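Local coordinates for exopolysaccharide biosynthesis protein (Pantoea stewartii subsp. stewartii DC283, PDB 6TGF) that modifies the glycan of biofilms, probably by hydrolysing exopolysaccharide chains, and is built as a trimer with a bacteriophage tailspike-like parallel beta-helix, at residues B[69-74]-B[128-133]; B[561-566]-B[611-616]; B[382-387]-B[416-421]; B[475-480]-B[495-500]. All coordinates share one frame; numbering follows the deposited sequence.

Contact 1 of 4, residues B[69-74]-B[128-133]; sequences GKLWIG and HAMALE
Leu71 and Met130 form the apolar centre of this antiparallel strand pair, CD1 of Leu71 resting 3.9 Å from CG of Met130 where the two side chains cross at a slant. Beside them, Ile73 and Met130 lie flank to flank and point the same way. The other branch of Ile73 turns to His128, its CG2 being 3.7 Å from CD2 of that imidazole. Strand 48-51 covers this greasy face. On the reverse face, CB of Trp72 packs 4.0 Å from CB of Ala131. CG of Trp72 stands anti to the carbonyl carbon (chi1 -76°); O of Ala131 and CB of Glu133 lie at the edge of the indole, and CZ3 of Trp72 is 3.6 Å from CG of Glu133. The carboxylate stands nearly perpendicular to the indole, the planes 83° apart, and its OE2 makes a salt bridge to Arg81. Six backbone bonds join the hydrogen-bonded pairs Lys70-Glu133, Trp72-Ala131 and Gly74-Ala129; the one from Ala129 N to Gly74 O is the most bent, at 134°. Within this head-binding-like domain, the chemistry implies a sheet with one oily inner face and one mixed face, where Arg81 probably balances the charge of Glu133.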
loop_
_atom_site.group_PDB
_atom_site.type_symbol
_atom_site.label_atom_id
_atom_site.label_comp_id
_atom_site.label_asym_id
_atom_site.label_seq_id
_atom_site.Cartn_x
_atom_site.Cartn_y
_atom_site.Cartn_z
ATOM N N GLY B 69 16.621 32.899 -59.405
ATOM C CA GLY B 69 15.714 34.033 -59.155
ATOM C C GLY B 69 16.439 35.294 -58.726
ATOM O O GLY B 69 17.637 35.432 -59.045
ATOM N N LYS B 70 15.721 36.183 -58.032
ATOM C CA LYS B 70 16.170 37.555 -57.676
ATOM C C LYS B 70 15.779 37.866 -56.227
ATOM O O LYS B 70 14.603 37.653 -55.878
ATOM C CB LYS B 70 15.544 38.579 -58.628
ATOM C CG LYS B 70 15.662 38.256 -60.113
ATOM C CD LYS B 70 16.101 39.434 -60.953
ATOM C CE LYS B 70 15.638 39.353 -62.392
ATOM N NZ LYS B 70 16.127 40.510 -63.179
ATOM N N LEU B 71 16.732 38.368 -55.432
ATOM C CA LEU B 71 16.549 38.740 -54.002
ATOM C C LEU B 71 16.558 40.269 -53.870
ATOM O O LEU B 71 17.464 40.910 -54.441
ATOM C CB LEU B 71 17.667 38.096 -53.175
ATOM C CG LEU B 71 17.676 38.424 -51.680
ATOM C CD1 LEU B 71 16.423 37.902 -50.993
ATOM C CD2 LEU B 71 18.920 37.860 -51.013
ATOM N N TRP B 72 15.577 40.817 -53.146
ATOM C CA TRP B 72 15.441 42.263 -52.819
ATOM C C TRP B 72 15.538 42.450 -51.302
ATOM O O TRP B 72 14.875 41.690 -50.575
ATOM C CB TRP B 72 14.111 42.818 -53.345
ATOM C CG TRP B 72 14.057 43.079 -54.819
ATOM C CD1 TRP B 72 14.419 44.225 -55.466
ATOM C CD2 TRP B 72 13.567 42.186 -55.834
ATOM N NE1 TRP B 72 14.199 44.103 -56.811
ATOM C CE2 TRP B 72 13.674 42.864 -57.068
ATOM C CE3 TRP B 72 13.055 40.883 -55.822
ATOM C CZ2 TRP B 72 13.298 42.277 -58.274
ATOM C CZ3 TRP B 72 12.677 40.307 -57.015
ATOM C CH2 TRP B 72 12.798 40.995 -58.223
ATOM N N ILE B 73 16.332 43.427 -50.856
ATOM C CA ILE B 73 16.397 43.904 -49.442
ATOM C C ILE B 73 15.947 45.369 -49.437
ATOM O O ILE B 73 16.709 46.218 -49.936
ATOM C CB ILE B 73 17.813 43.738 -48.849
ATOM C CG1 ILE B 73 18.453 42.395 -49.217
ATOM C CG2 ILE B 73 17.796 43.963 -47.344
ATOM C CD1 ILE B 73 17.742 41.187 -48.652
ATOM N N GLY B 74 14.748 45.642 -48.915
ATOM C CA GLY B 74 14.112 46.974 -48.952
ATOM C C GLY B 74 13.854 47.530 -47.564
ATOM O O GLY B 74 14.091 46.804 -46.579
ATOM N N HIS B 128 14.457 45.499 -42.106
ATOM C CA HIS B 128 14.351 45.538 -43.590
ATOM C C HIS B 128 13.165 44.698 -44.072
ATOM O O HIS B 128 12.808 43.717 -43.391
ATOM C CB HIS B 128 15.663 45.066 -44.234
ATOM C CG HIS B 128 15.995 43.637 -43.964
ATOM N ND1 HIS B 128 16.765 43.249 -42.884
ATOM C CD2 HIS B 128 15.671 42.503 -44.624
ATOM C CE1 HIS B 128 16.901 41.940 -42.889
ATOM N NE2 HIS B 128 16.238 41.457 -43.947
ATOM N N ALA B 129 12.581 45.095 -45.205
ATOM C CA ALA B 129 11.683 44.268 -46.042
ATOM C C ALA B 129 12.549 43.333 -46.889
ATOM O O ALA B 129 13.673 43.738 -47.245
ATOM C CB ALA B 129 10.820 45.146 -46.913
ATOM N N MET B 130 12.048 42.134 -47.193
ATOM C CA MET B 130 12.754 41.136 -48.038
ATOM C C MET B 130 11.753 40.490 -49.001
ATOM O O MET B 130 10.672 40.069 -48.542
ATOM C CB MET B 130 13.419 40.056 -47.179
ATOM C CG MET B 130 14.395 39.188 -47.950
ATOM S SD MET B 130 14.995 37.791 -46.970
ATOM C CE MET B 130 16.375 38.557 -46.123
ATOM N N ALA B 131 12.113 40.427 -50.287
ATOM C CA ALA B 131 11.299 39.845 -51.377
ATOM C C ALA B 131 12.169 38.901 -52.213
ATOM O O ALA B 131 13.294 39.295 -52.575
ATOM C CB ALA B 131 10.712 40.948 -52.222
ATOM N N LEU B 132 11.660 37.696 -52.489
ATOM C CA LEU B 132 12.312 36.686 -53.362
ATOM C C LEU B 132 11.353 36.314 -54.496
ATOM O O LEU B 132 10.213 35.905 -54.197
ATOM C CB LEU B 132 12.683 35.458 -52.524
ATOM C CG LEU B 132 13.415 34.340 -53.267
ATOM C CD1 LEU B 132 14.774 34.804 -53.764
ATOM C CD2 LEU B 132 13.568 33.117 -52.378
ATOM N N GLU B 133 11.803 36.480 -55.745
ATOM C CA GLU B 133 11.141 35.960 -56.970
ATOM C C GLU B 133 12.023 34.864 -57.574
ATOM O O GLU B 133 13.253 34.928 -57.378
ATOM C CB GLU B 133 10.936 37.067 -58.006
ATOM C CG GLU B 133 9.895 38.098 -57.612
ATOM C CD GLU B 133 9.528 39.079 -58.713
ATOM O OE1 GLU B 133 10.309 39.208 -59.676
ATOM O OE2 GLU B 133 8.457 39.711 -58.605
#

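Contact 2 of 4, residues B[561-566]-B[611-616]; sequences IEVFGQ and SSPVLD
Val563 and Pro613 make the main apolar contact, sliding past each other in opposite directions with CG1 of Val563 3.6 Å from CG of Pro613. The same CG1 is 3.9 Å from CG2 of Val614, whose side chain crosses that of Val563 at about a right angle. CG1 of Val563, anti to the backbone N (chi1 -179°), thus touches both neighbours.

Backbone carbonyls supply a second kind of contact. The proline ring lies against two of them, its CG being 3.4 Å from O of Gly565 and 3.5 Å from O of Val563. Farther along, CB of Gln566 approaches O of Ser611 to 3.2 Å.

The polar bonds here lie within a segment or lead to other residues. Ser612 OG donates to O of Val614 at 2.7 Å, on a lone pair in the carbonyl plane, a bond that stays within 611-616. The amide of Gln566 is held by Gly588 N and Gln568 O, while Ser611 OG bonds to Ser567 O; Gln566 also packs on Gln596 of the second subunit. Packing of Val563 against Pro613 and Val614, on elements of two different antiparallel sheets, is consistent with the core of a beta-sandwich.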
loop_
_atom_site.group_PDB
_atom_site.type_symbol
_atom_site.label_atom_id
_atom_site.label_comp_id
_atom_site.label_asym_id
_atom_site.label_seq_id
_atom_site.Cartn_x
_atom_site.Cartn_y
_atom_site.Cartn_z
ATOM N N ILE B 561 -2.606 -25.322 35.248
ATOM C CA ILE B 561 -3.865 -25.392 34.448
ATOM C C ILE B 561 -5.038 -25.060 35.375
ATOM O O ILE B 561 -5.367 -25.901 36.239
ATOM C CB ILE B 561 -4.036 -26.775 33.789
ATOM C CG1 ILE B 561 -2.918 -27.069 32.786
ATOM C CG2 ILE B 561 -5.412 -26.904 33.149
ATOM C CD1 ILE B 561 -2.769 -28.534 32.449
ATOM N N GLU B 562 -5.628 -23.874 35.202
ATOM C CA GLU B 562 -6.861 -23.439 35.909
ATOM C C GLU B 562 -8.076 -23.925 35.114
ATOM O O GLU B 562 -8.268 -23.443 33.981
ATOM C CB GLU B 562 -6.883 -21.917 36.063
ATOM C CG GLU B 562 -8.154 -21.386 36.700
ATOM C CD GLU B 562 -8.251 -19.872 36.749
ATOM O OE1 GLU B 562 -9.295 -19.365 37.192
ATOM O OE2 GLU B 562 -7.283 -19.204 36.336
ATOM N N VAL B 563 -8.849 -24.855 35.684
ATOM C CA VAL B 563 -10.191 -25.260 35.169
ATOM C C VAL B 563 -11.222 -24.324 35.804
ATOM O O VAL B 563 -11.724 -24.647 36.899
ATOM C CB VAL B 563 -10.503 -26.742 35.457
ATOM C CG1 VAL B 563 -11.861 -27.156 34.908
ATOM C CG2 VAL B 563 -9.415 -27.660 34.920
ATOM N N PHE B 564 -11.493 -23.191 35.150
ATOM C CA PHE B 564 -12.451 -22.154 35.611
ATOM C C PHE B 564 -13.876 -22.594 35.271
ATOM O O PHE B 564 -14.084 -23.143 34.175
ATOM C CB PHE B 564 -12.126 -20.796 34.986
ATOM C CG PHE B 564 -13.083 -19.699 35.376
ATOM C CD1 PHE B 564 -13.069 -19.179 36.661
ATOM C CD2 PHE B 564 -14.007 -19.202 34.471
ATOM C CE1 PHE B 564 -13.954 -18.177 37.029
ATOM C CE2 PHE B 564 -14.890 -18.198 34.840
ATOM C CZ PHE B 564 -14.862 -17.688 36.119
ATOM N N GLY B 565 -14.819 -22.332 36.183
ATOM C CA GLY B 565 -16.217 -22.801 36.115
ATOM C C GLY B 565 -16.524 -23.736 37.270
ATOM O O GLY B 565 -15.598 -24.015 38.055
ATOM N N GLN B 566 -17.766 -24.219 37.371
ATOM C CA GLN B 566 -18.240 -25.008 38.540
ATOM C C GLN B 566 -19.105 -26.194 38.093
ATOM O O GLN B 566 -19.562 -26.203 36.932
ATOM C CB GLN B 566 -19.029 -24.109 39.493
ATOM C CG GLN B 566 -20.363 -23.638 38.935
ATOM C CD GLN B 566 -21.284 -23.163 40.030
ATOM O OE1 GLN B 566 -21.174 -22.038 40.512
ATOM N NE2 GLN B 566 -22.207 -24.022 40.428
ATOM N N SER B 611 -17.788 -25.059 44.205
ATOM C CA SER B 611 -18.373 -26.284 43.599
ATOM C C SER B 611 -17.469 -26.762 42.456
ATOM O O SER B 611 -17.750 -26.425 41.292
ATOM C CB SER B 611 -19.789 -26.029 43.141
ATOM O OG SER B 611 -20.377 -27.210 42.615
ATOM N N SER B 612 -16.419 -27.520 42.791
ATOM C CA SER B 612 -15.322 -27.940 41.876
ATOM C C SER B 612 -15.892 -28.541 40.592
ATOM O O SER B 612 -16.815 -29.348 40.644
ATOM C CB SER B 612 -14.396 -28.914 42.556
ATOM O OG SER B 612 -13.322 -29.271 41.699
ATOM N N PRO B 613 -15.360 -28.165 39.405
ATOM C CA PRO B 613 -15.724 -28.829 38.153
ATOM C C PRO B 613 -14.985 -30.160 37.935
ATOM O O PRO B 613 -15.366 -30.882 37.031
ATOM C CB PRO B 613 -15.318 -27.795 37.092
ATOM C CG PRO B 613 -14.129 -27.084 37.705
ATOM C CD PRO B 613 -14.399 -27.069 39.196
ATOM N N VAL B 614 -13.968 -30.451 38.758
ATOM C CA VAL B 614 -13.074 -31.642 38.633
ATOM C C VAL B 614 -13.179 -32.487 39.910
ATOM O O VAL B 614 -13.173 -31.900 41.009
ATOM C CB VAL B 614 -11.620 -31.208 38.357
ATOM C CG1 VAL B 614 -10.651 -32.382 38.358
ATOM C CG2 VAL B 614 -11.509 -30.429 37.055
ATOM N N LEU B 615 -13.263 -33.814 39.755
ATOM C CA LEU B 615 -13.316 -34.810 40.863
ATOM C C LEU B 615 -11.950 -35.488 41.030
ATOM O O LEU B 615 -11.532 -35.682 42.187
ATOM C CB LEU B 615 -14.393 -35.855 40.556
ATOM C CG LEU B 615 -15.825 -35.334 40.435
ATOM C CD1 LEU B 615 -16.789 -36.486 40.199
ATOM C CD2 LEU B 615 -16.241 -34.545 41.668
ATOM N N ASP B 616 -11.301 -35.850 39.918
ATOM C CA ASP B 616 -10.012 -36.595 39.886
ATOM C C ASP B 616 -9.097 -35.990 38.816
ATOM O O ASP B 616 -9.617 -35.379 37.861
ATOM C CB ASP B 616 -10.238 -38.085 39.612
ATOM C CG ASP B 616 -10.535 -38.907 40.854
ATOM O OD1 ASP B 616 -9.628 -39.034 41.703
ATOM O OD2 ASP B 616 -11.669 -39.415 40.962
#

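Contact 3 of 4, residues B[382-387]-B[416-421]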
loop_
_atom_site.group_PDB
_atom_site.type_symbol
_atom_site.label_atom_id
_atom_site.label_comp_id
_atom_site.label_asym_id
_atom_site.label_seq_id
_atom_site.Cartn_x
_atom_site.Cartn_y
_atom_site.Cartn_z
ATOM N N LYS B 382 8.573 8.939 1.910
ATOM C CA LYS B 382 8.070 7.675 1.310
ATOM C C LYS B 382 9.127 7.151 0.336
ATOM O O LYS B 382 9.375 7.822 -0.680
ATOM C CB LYS B 382 6.721 7.902 0.619
ATOM C CG LYS B 382 5.506 7.653 1.501
ATOM C CD LYS B 382 4.413 8.689 1.360
ATOM C CE LYS B 382 3.393 8.607 2.474
ATOM N NZ LYS B 382 2.622 9.865 2.610
ATOM N N ILE B 383 9.738 6.009 0.663
ATOM C CA ILE B 383 10.703 5.289 -0.218
ATOM C C ILE B 383 10.154 3.878 -0.455
ATOM O O ILE B 383 10.267 3.039 0.455
ATOM C CB ILE B 383 12.125 5.292 0.382
ATOM C CG1 ILE B 383 12.449 6.629 1.059
ATOM C CG2 ILE B 383 13.145 4.934 -0.691
ATOM C CD1 ILE B 383 13.862 6.740 1.592
ATOM N N ASP B 384 9.549 3.658 -1.627
ATOM C CA ASP B 384 8.911 2.379 -2.039
ATOM C C ASP B 384 9.754 1.736 -3.147
ATOM O O ASP B 384 10.386 2.486 -3.916
ATOM C CB ASP B 384 7.472 2.610 -2.507
ATOM C CG ASP B 384 6.719 1.331 -2.834
ATOM O OD1 ASP B 384 6.639 0.454 -1.952
ATOM O OD2 ASP B 384 6.226 1.219 -3.974
ATOM N N GLN B 385 9.756 0.400 -3.215
ATOM C CA GLN B 385 10.452 -0.396 -4.263
ATOM C C GLN B 385 11.879 0.129 -4.454
ATOM O O GLN B 385 12.170 0.656 -5.540
ATOM C CB GLN B 385 9.679 -0.338 -5.581
ATOM C CG GLN B 385 8.455 -1.237 -5.616
ATOM C CD GLN B 385 7.977 -1.444 -7.031
ATOM O OE1 GLN B 385 8.156 -2.512 -7.615
ATOM N NE2 GLN B 385 7.383 -0.409 -7.603
ATOM N N TRP B 386 12.730 0.001 -3.433
ATOM C CA TRP B 386 14.169 0.370 -3.512
ATOM C C TRP B 386 15.031 -0.844 -3.159
ATOM O O TRP B 386 14.633 -1.626 -2.278
ATOM C CB TRP B 386 14.498 1.585 -2.636
ATOM C CG TRP B 386 14.182 1.433 -1.181
ATOM C CD1 TRP B 386 12.976 1.633 -0.577
ATOM C CD2 TRP B 386 15.100 1.082 -0.130
ATOM N NE1 TRP B 386 13.075 1.428 0.771
ATOM C CE2 TRP B 386 14.366 1.087 1.076
ATOM C CE3 TRP B 386 16.461 0.761 -0.088
ATOM C CZ2 TRP B 386 14.948 0.773 2.304
ATOM C CZ3 TRP B 386 17.037 0.456 1.126
ATOM C CH2 TRP B 386 16.289 0.463 2.305
ATOM N N TYR B 387 16.164 -0.985 -3.849
ATOM C CA TYR B 387 17.088 -2.141 -3.752
ATOM C C TYR B 387 18.515 -1.606 -3.580
ATOM O O TYR B 387 18.881 -0.651 -4.289
ATOM C CB TYR B 387 16.908 -3.043 -4.979
ATOM C CG TYR B 387 15.473 -3.395 -5.293
ATOM C CD1 TYR B 387 14.656 -2.519 -5.991
ATOM C CD2 TYR B 387 14.926 -4.601 -4.884
ATOM C CE1 TYR B 387 13.335 -2.830 -6.274
ATOM C CE2 TYR B 387 13.607 -4.928 -5.160
ATOM C CZ TYR B 387 12.808 -4.039 -5.858
ATOM O OH TYR B 387 11.509 -4.351 -6.135
ATOM N N LEU B 416 9.176 3.305 4.691
ATOM C CA LEU B 416 10.002 2.423 3.822
ATOM C C LEU B 416 9.206 1.147 3.539
ATOM O O LEU B 416 8.790 0.493 4.513
ATOM C CB LEU B 416 11.320 2.094 4.527
ATOM C CG LEU B 416 12.063 3.274 5.151
ATOM C CD1 LEU B 416 13.242 2.781 5.973
ATOM C CD2 LEU B 416 12.526 4.259 4.088
ATOM N N SER B 417 9.000 0.806 2.264
ATOM C CA SER B 417 8.159 -0.345 1.841
ATOM C C SER B 417 8.770 -1.066 0.632
ATOM O O SER B 417 9.387 -0.392 -0.216
ATOM C CB SER B 417 6.750 0.104 1.559
ATOM O OG SER B 417 6.727 1.103 0.551
ATOM N N ASN B 418 8.596 -2.393 0.578
ATOM C CA ASN B 418 8.925 -3.259 -0.587
ATOM C C ASN B 418 10.387 -3.040 -0.988
ATOM O O ASN B 418 10.631 -2.683 -2.154
ATOM C CB ASN B 418 7.968 -3.002 -1.756
ATOM C CG ASN B 418 6.516 -3.204 -1.382
ATOM O OD1 ASN B 418 6.156 -4.228 -0.804
ATOM N ND2 ASN B 418 5.674 -2.238 -1.708
ATOM N N PHE B 419 11.322 -3.250 -0.056
ATOM C CA PHE B 419 12.776 -3.031 -0.269
ATOM C C PHE B 419 13.553 -4.326 -0.012
ATOM O O PHE B 419 13.031 -5.239 0.655
ATOM C CB PHE B 419 13.290 -1.875 0.595
ATOM C CG PHE B 419 13.156 -2.051 2.088
ATOM C CD1 PHE B 419 12.029 -1.603 2.756
ATOM C CD2 PHE B 419 14.171 -2.632 2.832
ATOM C CE1 PHE B 419 11.910 -1.753 4.129
ATOM C CE2 PHE B 419 14.051 -2.779 4.206
ATOM C CZ PHE B 419 12.921 -2.339 4.854
ATOM N N ASN B 420 14.775 -4.391 -0.549
ATOM C CA ASN B 420 15.689 -5.556 -0.432
ATOM C C ASN B 420 17.138 -5.053 -0.452
ATOM O O ASN B 420 17.572 -4.551 -1.506
ATOM C CB ASN B 420 15.403 -6.590 -1.524
ATOM C CG ASN B 420 16.310 -7.799 -1.446
ATOM O OD1 ASN B 420 17.398 -7.797 -2.015
ATOM N ND2 ASN B 420 15.871 -8.839 -0.758
ATOM N N ALA B 421 17.844 -5.172 0.679
ATOM C CA ALA B 421 19.276 -4.823 0.841
ATOM C C ALA B 421 20.103 -6.112 0.917
ATOM O O ALA B 421 19.827 -6.932 1.816
ATOM C CB ALA B 421 19.465 -3.969 2.068
#
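Asp384 OD1 accepts two hydrogen bonds from the neighbouring segment. Ser417 OG reaches it at 2.6 Å from the anti side, somewhat out of the carboxylate plane, while Asn418 ND2 takes the syn lone pair at 2.9 Å. The other end of that amide is engaged too, since Asn418 OD1 bonds to Lys382 NZ of the second subunit. Among the backbone groups, Ser417 N donates to O of Ile383 at 3.1 Å, Gln385 N to O of Ser417, and Asn420 N to O of Trp386. Such in-register parallel pairing, with both chains turning a corner at Gln385 and Asn418, is that of successive coils of a parallel beta-helix. Trp386 and Phe419 both have CG in the crowded position between N and the carbonyl carbon (chi1 58° and 61°). Their side chains lie side by side, the planes nearly parallel but slid until the rings barely overlap; the six-membered ring of Trp386 and the ring of Phe419 have centroids 4.6 Å apart. Ile383 and Leu416 continue the interior ladder, CD1 to CD2 3.8 Å. Outside, Asn420 OD1 is bonded by Gln422 NE2, and Tyr387 OH bonds to Arg359 NH2 of the second subunit while its ring makes a cation-pi contact with Arg364.

Contact 4 of 4, residues B[475-480]-B[495-500]; sequences AWHSRL and NSEQGD
Ala475 to Ser478 form a type II beta turn leading into a strand of a late beta-helix coil, and Asn495 fastens that turn from the segment following strand 493-494. The side-chain amide of Asn495 spends ND2 on both ends of the turn. It donates to O of Ala475 at 2.7 Å and to O of Ser478 at 3.0 Å, the second bond being the straighter (165°) and lying on a lone pair of its carbonyl; both acceptors sit in the amide plane. CG of Asn495 is anti to the backbone N (chi1 -165°), and ND2 beyond it meets the turn. O of Ala475 therefore has two donors, because the turn's own bond from Ser478 N also ends on it, at 3.2 Å. The remaining amide oxygen, Asn495 OD1, bonds to Ser510 OG, which in turn is bonded to Leu480 N, so the amide is fixed at both ends.

At the middle of the turn, N of His477 donates to O of Ser496 at 3.1 Å. The imidazole is held in two ways: Glu497 CA packs over one face, offset toward the rim, and NE2 donates to O of Gly499 at 3.2 Å. That acceptor lies near the ring plane, but the donor stands 55° out of the carbonyl plane of Gly499. Trp476 extends the packing outward, its NE1 making a weak hydrogen bond to Asp494 OD2, while CB of Gln498 sits 3.6 Å above the centroid of the five-membered ring of Trp476.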
loop_
_atom_site.group_PDB
_atom_site.type_symbol
_atom_site.label_atom_id
_atom_site.label_comp_id
_atom_site.label_asym_id
_atom_site.label_seq_id
_atom_site.Cartn_x
_atom_site.Cartn_y
_atom_site.Cartn_z
ATOM N N ALA B 475 17.767 -0.684 17.804
ATOM C CA ALA B 475 16.440 -0.085 18.079
ATOM C C ALA B 475 16.338 0.291 19.563
ATOM O O ALA B 475 15.279 0.034 20.168
ATOM C CB ALA B 475 15.356 -1.053 17.670
ATOM N N TRP B 476 17.397 0.896 20.117
ATOM C CA TRP B 476 17.490 1.293 21.549
ATOM C C TRP B 476 16.415 2.341 21.861
ATOM O O TRP B 476 16.330 3.333 21.111
ATOM C CB TRP B 476 18.888 1.824 21.894
ATOM C CG TRP B 476 20.005 0.844 21.704
ATOM C CD1 TRP B 476 19.931 -0.518 21.747
ATOM C CD2 TRP B 476 21.389 1.160 21.471
ATOM N NE1 TRP B 476 21.167 -1.069 21.537
ATOM C CE2 TRP B 476 22.082 -0.065 21.369
ATOM C CE3 TRP B 476 22.108 2.354 21.333
ATOM C CZ2 TRP B 476 23.455 -0.126 21.135
ATOM C CZ3 TRP B 476 23.466 2.293 21.101
ATOM C CH2 TRP B 476 24.128 1.068 21.003
ATOM N N HIS B 477 15.620 2.112 22.913
ATOM C CA HIS B 477 14.531 3.011 23.392
ATOM C C HIS B 477 13.482 3.228 22.292
ATOM O O HIS B 477 12.709 4.196 22.410
ATOM C CB HIS B 477 15.101 4.360 23.861
ATOM C CG HIS B 477 16.124 4.255 24.941
ATOM N ND1 HIS B 477 15.800 3.899 26.237
ATOM C CD2 HIS B 477 17.456 4.473 24.930
ATOM C CE1 HIS B 477 16.893 3.891 26.972
ATOM N NE2 HIS B 477 17.923 4.241 26.195
ATOM N N SER B 478 13.447 2.368 21.268
ATOM C CA SER B 478 12.579 2.534 20.073
ATOM C C SER B 478 11.200 1.923 20.348
ATOM O O SER B 478 11.145 0.768 20.809
ATOM C CB SER B 478 13.215 1.943 18.843
ATOM O OG SER B 478 12.648 2.505 17.670
ATOM N N ARG B 479 10.136 2.679 20.070
ATOM C CA ARG B 479 8.724 2.282 20.320
ATOM C C ARG B 479 8.221 1.473 19.119
ATOM O O ARG B 479 7.681 2.086 18.173
ATOM C CB ARG B 479 7.869 3.528 20.577
ATOM C CG ARG B 479 8.360 4.401 21.724
ATOM C CD ARG B 479 7.604 5.713 21.806
ATOM N NE ARG B 479 8.000 6.667 20.779
ATOM C CZ ARG B 479 7.343 7.787 20.485
ATOM N NH1 ARG B 479 6.235 8.109 21.132
ATOM N NH2 ARG B 479 7.798 8.585 19.534
ATOM N N LEU B 480 8.398 0.149 19.155
ATOM C CA LEU B 480 8.109 -0.764 18.015
ATOM C C LEU B 480 6.694 -1.340 18.150
ATOM O O LEU B 480 6.256 -1.584 19.289
ATOM C CB LEU B 480 9.158 -1.879 17.976
ATOM C CG LEU B 480 10.616 -1.421 17.978
ATOM C CD1 LEU B 480 11.546 -2.597 17.719
ATOM C CD2 LEU B 480 10.857 -0.321 16.952
ATOM N N ASN B 495 16.282 -4.171 20.887
ATOM C CA ASN B 495 15.263 -3.193 21.358
ATOM C C ASN B 495 15.477 -2.926 22.854
ATOM O O ASN B 495 14.479 -2.708 23.566
ATOM C CB ASN B 495 13.845 -3.686 21.051
ATOM C CG ASN B 495 12.783 -2.611 21.166
ATOM O OD1 ASN B 495 11.604 -2.921 21.310
ATOM N ND2 ASN B 495 13.179 -1.349 21.102
ATOM N N SER B 496 16.738 -2.925 23.303
ATOM C CA SER B 496 17.147 -2.740 24.722
ATOM C C SER B 496 17.159 -1.245 25.065
ATOM O O SER B 496 16.728 -0.442 24.216
ATOM C CB SER B 496 18.487 -3.384 24.985
ATOM O OG SER B 496 19.530 -2.680 24.326
ATOM N N GLU B 497 17.631 -0.894 26.266
ATOM C CA GLU B 497 17.658 0.499 26.788
ATOM C C GLU B 497 19.111 0.971 26.932
ATOM O O GLU B 497 19.432 1.592 27.962
ATOM C CB GLU B 497 16.900 0.558 28.115
ATOM C CG GLU B 497 15.444 0.156 27.984
ATOM C CD GLU B 497 14.601 0.429 29.217
ATOM O OE1 GLU B 497 15.168 0.442 30.330
ATOM O OE2 GLU B 497 13.379 0.635 29.060
ATOM N N GLN B 498 19.950 0.691 25.929
ATOM C CA GLN B 498 21.348 1.196 25.844
ATOM C C GLN B 498 21.337 2.619 25.275
ATOM O O GLN B 498 20.367 2.971 24.575
ATOM C CB GLN B 498 22.209 0.288 24.964
ATOM C CG GLN B 498 22.492 -1.075 25.578
ATOM C CD GLN B 498 23.741 -1.712 25.021
ATOM O OE1 GLN B 498 24.274 -1.294 23.995
ATOM N NE2 GLN B 498 24.220 -2.740 25.702
ATOM N N GLY B 499 22.381 3.398 25.573
ATOM C CA GLY B 499 22.593 4.757 25.035
ATOM C C GLY B 499 21.590 5.759 25.582
ATOM O O GLY B 499 20.856 5.411 26.527
ATOM N N ASP B 500 21.557 6.960 24.996
ATOM C CA ASP B 500 20.709 8.099 25.439
ATOM C C ASP B 500 19.258 7.864 25.011
ATOM O O ASP B 500 19.027 7.626 23.808
ATOM C CB ASP B 500 21.212 9.428 24.868
ATOM C CG ASP B 500 22.571 9.858 25.391
ATOM O OD1 ASP B 500 23.109 9.167 26.283
ATOM O OD2 ASP B 500 23.082 10.884 24.900
#

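In the fold
From the N terminus, the four contacts close in series along the chain in the order 1, 3, 4, 2; none nests in or crosses another. Contact 1 closes the 53-residue loop within the head-binding-like region. Contact 3 then joins successive coils near the centre of the chain across 28 intervening residues, and contact 4, about 24 Å away between centres, closes a shorter loop of 14 residues at a later level of the same beta-helix. Contact 2 comes last, spanning 44 residues and bringing together two antiparallel sheets, probably a sandwich, that follow the beta-helix, about 116 Å from contact 1 between centres and on the opposite side of the chain's centre. Contacts 2 and 3 both also touch the second subunit.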